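Local coordinates for ATP-dependent Clp protease adapter protein ClpS 2 (Agrobacterium fabrum, PDB 4YJX) that probably modulates the substrate specificity of ATP-dependent degradation by ClpAP, as an adaptor that binds the N-terminal domain of ClpA, at residues Val26-Asp31 / Leu95-Glu100. Sequence-based numbering, arbitrary orientation.
Sequences VMLLND and LMFTTE. With NFA (phenylalanine amide), chain F.
Val26 sets CG1 near the edge of the Phe97 ring, 4.1 Å from CD1, on the side of the sheet that helices 36-47 and 74-89 cover. Met27 and Thr98 form an antiparallel hydrogen-bonded pair: Met27 N donates to Thr98 O at 2.8 Å, and Thr98 N returns the bond to Met27 O in its carbonyl plane. On the other side of the sheet, Met27 CG lies 3.8 Å from Glu100 OE1, the two side chains crossing at an angle, and Glu100 OE2 forms a salt bridge with Lys25. Leu28 returns to the helix-covered side. With CG anti to the backbone N (chi1 166°), it places CD1 over one face of the Phe97 ring, 4.0 Å from the centroid, in a CH-pi contact; the same methyl meets Leu95 CD1 at 3.7 Å. Leu29 N donates to Met96 O, while its side chain runs alongside Met96 and brings CD1 to 3.5 Å from Thr98 CG2. Beyond this point one water joins the diverging chains, donating to Leu29 O and Asp31 OD2 and accepting from Met96 N. Asn30 offers OD1 to the bound phenylalanine amide, 3.1 Å from its N; the ligand also hydrogen-bonds to His62 ND1 and the backbone O of Thr34. Asp31 OD1 takes the backbone N-H groups of Tyr33 and Thr34. Leu28 CD1 lies 3.8 Å from CZ of the ligand ring, and with Asn30 the end of the central strand of this antiparallel ClpS sheet lines the pocket that holds the phenylalanine amide, consistent with recognition of N-degron residues by ClpS adaptors.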
loop_
_atom_site.group_PDB
_atom_site.type_symbol
_atom_site.label_atom_id
_atom_site.label_comp_id
_atom_site.label_asym_id
_atom_site.label_seq_id
_atom_site.Cartn_x
_atom_site.Cartn_y
_atom_site.Cartn_z
ATOM N N VAL A 26 7.026 2.246 2.517
ATOM C CA VAL A 26 5.990 1.279 2.162
ATOM C C VAL A 26 5.478 1.611 0.760
ATOM O O VAL A 26 4.910 2.681 0.540
ATOM C CB VAL A 26 4.812 1.291 3.160
ATOM C CG1 VAL A 26 3.698 0.361 2.695
ATOM C CG2 VAL A 26 5.281 0.894 4.556
ATOM N N MET A 27 5.690 0.688 -0.176
ATOM C CA MET A 27 5.278 0.869 -1.569
ATOM C C MET A 27 4.003 0.104 -1.905
ATOM O O MET A 27 3.861 -1.064 -1.544
ATOM C CB MET A 27 6.384 0.399 -2.518
ATOM C CG MET A 27 7.755 0.994 -2.243
ATOM S SD MET A 27 7.797 2.774 -2.440
ATOM C CE MET A 27 7.306 2.961 -4.148
ATOM N N LEU A 28 3.086 0.773 -2.600
ATOM C CA LEU A 28 1.952 0.112 -3.237
ATOM C C LEU A 28 2.330 -0.234 -4.670
ATOM O O LEU A 28 2.760 0.637 -5.425
ATOM C CB LEU A 28 0.709 1.005 -3.219
ATOM C CG LEU A 28 -0.445 0.587 -4.139
ATOM C CD1 LEU A 28 -1.017 -0.756 -3.713
ATOM C CD2 LEU A 28 -1.536 1.648 -4.175
ATOM N N LEU A 29 2.175 -1.502 -5.039
ATOM C CA LEU A 29 2.482 -1.954 -6.387
ATOM C C LEU A 29 1.204 -2.146 -7.182
ATOM O O LEU A 29 0.201 -2.626 -6.656
ATOM C CB LEU A 29 3.271 -3.260 -6.359
ATOM C CG LEU A 29 4.508 -3.279 -5.465
ATOM C CD1 LEU A 29 5.270 -4.566 -5.693
ATOM C CD2 LEU A 29 5.387 -2.075 -5.735
ATOM N N ASN A 30 1.247 -1.771 -8.455
ATOM C CA ASN A 30 0.114 -1.988 -9.336
ATOM C C ASN A 30 -0.044 -3.452 -9.714
ATOM O O ASN A 30 0.910 -4.222 -9.688
ATOM C CB ASN A 30 0.253 -1.156 -10.607
ATOM C CG ASN A 30 -1.011 -1.166 -11.444
ATOM O OD1 ASN A 30 -2.106 -0.934 -10.934
ATOM N ND2 ASN A 30 -0.870 -1.459 -12.727
ATOM N N ASP A 31 -1.269 -3.825 -10.047
ATOM C CA ASP A 31 -1.550 -5.109 -10.662
ATOM C C ASP A 31 -2.828 -4.927 -11.475
ATOM O O ASP A 31 -3.487 -3.896 -11.367
ATOM C CB ASP A 31 -1.682 -6.229 -9.615
ATOM C CG ASP A 31 -2.965 -6.140 -8.797
ATOM O OD1 ASP A 31 -4.044 -6.476 -9.331
ATOM O OD2 ASP A 31 -2.888 -5.767 -7.607
ATOM N N LEU A 95 -2.945 -8.124 -4.834
ATOM C CA LEU A 95 -2.527 -6.846 -4.256
ATOM C C LEU A 95 -1.271 -6.987 -3.405
ATOM O O LEU A 95 -1.210 -7.811 -2.488
ATOM C CB LEU A 95 -3.652 -6.245 -3.406
ATOM C CG LEU A 95 -3.330 -4.886 -2.769
ATOM C CD1 LEU A 95 -3.029 -3.815 -3.819
ATOM C CD2 LEU A 95 -4.464 -4.437 -1.881
ATOM N N MET A 96 -0.274 -6.168 -3.711
ATOM C CA MET A 96 1.015 -6.267 -3.047
ATOM C C MET A 96 1.481 -4.934 -2.481
ATOM O O MET A 96 1.586 -3.940 -3.199
ATOM C CB MET A 96 2.065 -6.799 -4.018
ATOM C CG MET A 96 3.394 -7.105 -3.361
ATOM S SD MET A 96 3.271 -8.327 -2.041
ATOM C CE MET A 96 2.391 -9.639 -2.882
ATOM N N PHE A 97 1.745 -4.930 -1.179
ATOM C CA PHE A 97 2.450 -3.835 -0.531
ATOM C C PHE A 97 3.821 -4.344 -0.123
ATOM O O PHE A 97 3.934 -5.392 0.518
ATOM C CB PHE A 97 1.703 -3.322 0.701
ATOM C CG PHE A 97 0.488 -2.491 0.391
ATOM C CD1 PHE A 97 0.525 -1.114 0.530
ATOM C CD2 PHE A 97 -0.694 -3.087 -0.016
ATOM C CE1 PHE A 97 -0.589 -0.350 0.262
ATOM C CE2 PHE A 97 -1.816 -2.323 -0.283
ATOM C CZ PHE A 97 -1.764 -0.957 -0.143
ATOM N N THR A 98 4.859 -3.603 -0.487
ATOM C CA THR A 98 6.219 -3.989 -0.136
ATOM C C THR A 98 6.893 -2.906 0.697
ATOM O O THR A 98 6.362 -1.805 0.857
ATOM C CB THR A 98 7.068 -4.255 -1.389
ATOM O OG1 THR A 98 7.464 -3.011 -1.972
ATOM C CG2 THR A 98 6.287 -5.056 -2.407
ATOM N N THR A 99 8.062 -3.233 1.233
ATOM C CA THR A 99 8.896 -2.249 1.895
ATOM C C THR A 99 10.209 -2.171 1.151
ATOM O O THR A 99 10.611 -3.119 0.485
ATOM C CB THR A 99 9.180 -2.590 3.367
ATOM O OG1 THR A 99 10.172 -3.620 3.434
ATOM C CG2 THR A 99 7.918 -3.041 4.084
ATOM N N GLU A 100 10.870 -1.031 1.255
ATOM C CA GLU A 100 12.212 -0.900 0.737
ATOM C C GLU A 100 12.867 0.262 1.464
ATOM O O GLU A 100 12.193 1.220 1.836
ATOM C CB GLU A 100 12.206 -0.694 -0.784
ATOM C CG GLU A 100 11.575 0.600 -1.255
ATOM C CD GLU A 100 11.568 0.735 -2.776
ATOM O OE1 GLU A 100 11.105 -0.199 -3.464
ATOM O OE2 GLU A 100 12.027 1.781 -3.282
HETATM N N NFA F . -5.027 -1.211 -11.944
HETATM C CA NFA F . -5.953 -1.862 -11.084
HETATM C C NFA F . -7.265 -2.084 -11.799
HETATM O O NFA F . -7.442 -1.642 -12.910
HETATM C CB NFA F . -6.171 -0.993 -9.860
HETATM C CG NFA F . -4.981 -1.013 -8.919
HETATM C CD1 NFA F . -4.458 -2.180 -8.504
HETATM C CD2 NFA F . -4.376 0.279 -8.416
HETATM C CE1 NFA F . -3.270 -2.203 -7.568
HETATM C CE2 NFA F . -3.318 0.257 -7.579
HETATM C CZ NFA F . -2.729 -1.055 -7.126
HETATM N NXT NFA F . -8.292 -2.824 -11.160
HETATM O O HOH W 1 -0.658 -5.114 -6.467
#